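Local coordinates for TqaA (Penicillium aethiopicum, PDB 5DLK), which is a nonribosomal peptide synthetase whose terminal condensation-like (CT) domain, the part crystallised here in mutant form, probably closes the finished peptide into a macrocycle, at residues His33-Leu36 with Cys37-Asn40; Gln58-Phe61 with Ile62-Thr66. All blocks are in the same frame, centred on the assembly; numbering follows the deposited sequence.

Contact 1 (His33-Leu36 with Cys37-Asn40); sequences HKEL and CSKN. With EDO (1,2-ethanediol), chain G.
His33 and Cys37, one helical turn apart, make the sulfur-aromatic contact of this stretch. Cys37 SG lies over one face of the imidazole, 3.8 Å from the His33 ring centroid and shifted toward the rim, where CE1 is the nearest ring atom. The ring reaches it because CG stands anti to the backbone N (chi1 173°), which swings the imidazole toward the next turn; NE2 meanwhile bonds to the hydroxyl of Ser46.

Among the hydrogen bonds, Cys37 N to His33 O (3.0 Å) and Ser38 N to Lys34 O (3.0 Å) are the last regular helical pairs. Glu35 O takes the hydroxyl of Ser38, OG to O 3.1 Å, from well outside its carbonyl plane, and Lys39 N adds only weak bonds, shared between Glu35 O and Leu36 O.

The Glu35-Lys39 salt bridge is modelled too close for its geometry to be trusted. Asn40, with positive phi, is the C-prime residue of a Schellman motif: its N bonds to Cys37 O at 3.0 Å.

The buried side of helix 29-38 faces strand 108-115, His33 lying against Leu114 and Leu36 against Leu112, while Ile42 from the following loop touches His33, Leu36 and Cys37.

Contact 2 (Gln58-Phe61 with Ile62-Thr66); sequences QHVF and IKRGT
Phe61 meets Thr66 through both its ring and its backbone. Thr66 OG1 sits at the ring edge, in the ring plane and 3.5 Å from Phe61 CD1, while donating to Phe61 O at 2.8 Å, in the carbonyl plane on a lone pair. Thr66 N also bonds to Phe61 O, at 3.1 Å and nearly straight (161°), giving this oxygen two good donors at the end of the helix. The Phe61 ring stacks on His178, which occupies the position of the second histidine in the HHxxxDG motif of condensation domains.

Ile62 leans back over the preceding turn. Its CG1, anti to its own carbonyl carbon (chi1 -68°), approaches Gln58 O, the acceptor of the Ile62 N-H, and its side chain also touches Phe102 of strand 100-105.

The third large contributor, His59, carries Lys63 on one ring face: CE lies 3.6 Å from the centroid of the His59 ring in a CH-pi contact. A bend at the last torsion of Lys63 turns NZ to a water, 2.9 Å away, which is also hydrogen-bonded to His59 NE2 and so bridges the two ends.

Beside this group, Arg64 NH1 donates in its guanidinium plane to Val60 O at 2.9 Å, and Val60 CG1 covers one guanidinium face; NE forms a salt bridge with Glu421. An alanine in place of Arg64 would probably leave Glu421 without that charged mate and cost Val60 O the stronger of its two bonds from this residue, the weak one from the same residue's backbone N remaining.

Gly65, at positive phi, is the C-prime residue of the Schellman motif ending helix 56-63. The Phe61 side chain is about 9 Å from that of Gly183, one of the residues seen to bind phosphopantetheine in this condensation domain, though none is bound in this chain.

Contacts 1 and 2 follow in series along the chain, at the C-terminal ends of helices 29-38 and 56-63, with strand 47-53 between them. Their centres are 24 Å apart and their nearest atoms about 13 Å, without touching. The three-stranded antiparallel sheet joins them indirectly: contact 1 packs against strand 108-115, whereas contact 2 reaches Phe102 of strand 100-105 and, through Gln58, Gln111. The centre of contact 1 lies about 30 Å from the chain centre, remote from the annotated sites; the centre of contact 2 is about 10 Å from the chain centre, with Phe61 near the phosphopantetheine-binding residues. The same helix-ending motif thus occurs once peripherally and once close to the domain's binding site.

Contact 1 (His33-Leu36 with Cys37-Asn40)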
# COMPACT_ATOMS: atom_id res chain seq x y z
N HIS A 33 21.72 -16.06 5.96
CA HIS A 33 21.53 -16.37 4.54
C HIS A 33 21.92 -17.81 4.24
O HIS A 33 21.24 -18.50 3.49
CB HIS A 33 22.34 -15.41 3.68
CG HIS A 33 22.33 -15.75 2.22
ND1 HIS A 33 23.30 -16.54 1.64
CD2 HIS A 33 21.48 -15.41 1.23
CE1 HIS A 33 23.04 -16.67 0.35
NE2 HIS A 33 21.94 -15.99 0.07
N LYS A 34 23.01 -18.26 4.85
CA LYS A 34 23.51 -19.62 4.68
C LYS A 34 22.50 -20.60 5.24
O LYS A 34 22.26 -21.67 4.68
CB LYS A 34 24.87 -19.77 5.35
CG LYS A 34 25.59 -21.08 5.05
CD LYS A 34 27.04 -21.03 5.53
CE LYS A 34 27.77 -22.34 5.28
NZ LYS A 34 27.27 -23.45 6.14
N GLU A 35 21.91 -20.23 6.37
CA GLU A 35 20.89 -21.06 7.01
C GLU A 35 19.64 -21.22 6.14
O GLU A 35 19.08 -22.31 6.05
CB GLU A 35 20.51 -20.47 8.37
CG GLU A 35 19.48 -21.29 9.14
CD GLU A 35 19.99 -22.66 9.56
OE1 GLU A 35 21.22 -22.91 9.46
OE2 GLU A 35 19.17 -23.48 10.01
N LEU A 36 19.22 -20.13 5.49
CA LEU A 36 18.05 -20.18 4.62
C LEU A 36 18.33 -21.01 3.37
O LEU A 36 17.46 -21.72 2.88
CB LEU A 36 17.60 -18.77 4.23
CG LEU A 36 16.99 -17.98 5.39
CD1 LEU A 36 16.71 -16.55 4.97
CD2 LEU A 36 15.73 -18.65 5.92
N CYS A 37 19.55 -20.90 2.85
CA CYS A 37 19.95 -21.70 1.70
C CYS A 37 19.98 -23.19 2.03
O CYS A 37 19.56 -24.02 1.22
CB CYS A 37 21.32 -21.26 1.19
SG CYS A 37 21.35 -19.66 0.39
N SER A 38 20.45 -23.53 3.22
CA SER A 38 20.58 -24.94 3.59
C SER A 38 19.22 -25.55 3.92
O SER A 38 19.07 -26.77 3.95
CB SER A 38 21.54 -25.11 4.77
OG SER A 38 20.91 -24.79 6.00
N LYS A 39 18.24 -24.70 4.18
CA LYS A 39 16.87 -25.18 4.39
C LYS A 39 16.06 -25.12 3.11
O LYS A 39 14.85 -25.33 3.12
CB LYS A 39 16.18 -24.37 5.49
CG LYS A 39 16.84 -24.50 6.85
CD LYS A 39 17.04 -25.96 7.22
CE LYS A 39 18.09 -26.12 8.31
NZ LYS A 39 17.79 -25.23 9.47
N ASN A 40 16.74 -24.83 1.99
CA ASN A 40 16.11 -24.80 0.68
C ASN A 40 14.96 -23.79 0.59
O ASN A 40 13.98 -24.01 -0.12
CB ASN A 40 15.60 -26.19 0.30
CG ASN A 40 16.71 -27.23 0.31
OD1 ASN A 40 17.84 -26.95 -0.08
ND2 ASN A 40 16.39 -28.44 0.76
C1 EDO G . 13.43 -22.57 -2.76
O1 EDO G . 14.68 -22.65 -2.07
C2 EDO G . 13.86 -22.44 -4.20
O2 EDO G . 15.06 -21.66 -4.15

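Contact 2 (Gln58-Phe61 with Ile62-Thr66)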
# COMPACT_ATOMS: atom_id res chain seq x y z
N GLN A 58 5.29 -2.08 6.02
CA GLN A 58 5.50 -3.40 5.40
C GLN A 58 4.90 -4.51 6.22
O GLN A 58 4.23 -5.41 5.69
CB GLN A 58 7.00 -3.66 5.19
CG GLN A 58 7.57 -2.91 4.01
CD GLN A 58 9.03 -3.26 3.82
OE1 GLN A 58 9.85 -3.05 4.72
NE2 GLN A 58 9.36 -3.85 2.66
N HIS A 59 5.15 -4.46 7.53
CA HIS A 59 4.62 -5.46 8.46
C HIS A 59 3.09 -5.46 8.53
O HIS A 59 2.47 -6.51 8.71
CB HIS A 59 5.20 -5.21 9.85
CG HIS A 59 5.20 -6.42 10.73
ND1 HIS A 59 5.40 -6.35 12.09
CD2 HIS A 59 5.04 -7.74 10.44
CE1 HIS A 59 5.36 -7.57 12.60
NE2 HIS A 59 5.14 -8.43 11.62
N VAL A 60 2.48 -4.28 8.43
CA VAL A 60 1.02 -4.19 8.37
C VAL A 60 0.49 -5.09 7.27
O VAL A 60 -0.42 -5.90 7.47
CB VAL A 60 0.53 -2.74 8.13
CG1 VAL A 60 -0.93 -2.71 7.64
CG2 VAL A 60 0.70 -1.93 9.40
N PHE A 61 1.07 -4.94 6.08
CA PHE A 61 0.59 -5.71 4.94
C PHE A 61 0.89 -7.19 5.08
O PHE A 61 0.07 -8.03 4.72
CB PHE A 61 1.19 -5.15 3.64
CG PHE A 61 0.57 -3.86 3.20
CD1 PHE A 61 -0.79 -3.78 3.00
CD2 PHE A 61 1.35 -2.72 3.02
CE1 PHE A 61 -1.39 -2.59 2.60
CE2 PHE A 61 0.77 -1.52 2.62
CZ PHE A 61 -0.62 -1.45 2.41
N ILE A 62 2.06 -7.54 5.59
CA ILE A 62 2.42 -8.95 5.74
C ILE A 62 1.49 -9.66 6.73
O ILE A 62 1.00 -10.77 6.45
CB ILE A 62 3.91 -9.11 6.17
CG1 ILE A 62 4.79 -8.67 5.00
CG2 ILE A 62 4.20 -10.54 6.56
CD1 ILE A 62 6.26 -8.49 5.34
N LYS A 63 1.19 -9.00 7.85
CA LYS A 63 0.33 -9.59 8.85
C LYS A 63 -1.07 -9.82 8.34
O LYS A 63 -1.79 -10.67 8.86
CB LYS A 63 0.24 -8.69 10.10
CG LYS A 63 1.42 -8.74 11.04
CD LYS A 63 1.04 -7.91 12.29
CE LYS A 63 2.18 -7.77 13.29
NZ LYS A 63 2.70 -9.11 13.73
N ARG A 64 -1.46 -9.05 7.33
CA ARG A 64 -2.80 -9.14 6.77
C ARG A 64 -2.86 -10.00 5.49
O ARG A 64 -3.88 -10.04 4.78
CB ARG A 64 -3.32 -7.73 6.50
CG ARG A 64 -3.71 -7.02 7.83
CD ARG A 64 -3.72 -5.50 7.74
NE ARG A 64 -3.99 -4.93 9.07
CZ ARG A 64 -3.10 -4.85 10.06
NH1 ARG A 64 -1.86 -5.32 9.94
NH2 ARG A 64 -3.48 -4.31 11.22
N GLY A 65 -1.75 -10.70 5.21
CA GLY A 65 -1.72 -11.63 4.09
C GLY A 65 -1.95 -10.94 2.77
O GLY A 65 -2.58 -11.50 1.86
N THR A 66 -1.44 -9.71 2.65
CA THR A 66 -1.74 -8.89 1.48
C THR A 66 -0.87 -9.36 0.32
O THR A 66 0.35 -9.22 0.34
CB THR A 66 -1.50 -7.40 1.77
OG1 THR A 66 -2.00 -7.11 3.08
CG2 THR A 66 -2.26 -6.52 0.76
O HOH W 1 4.27 -11.06 12.28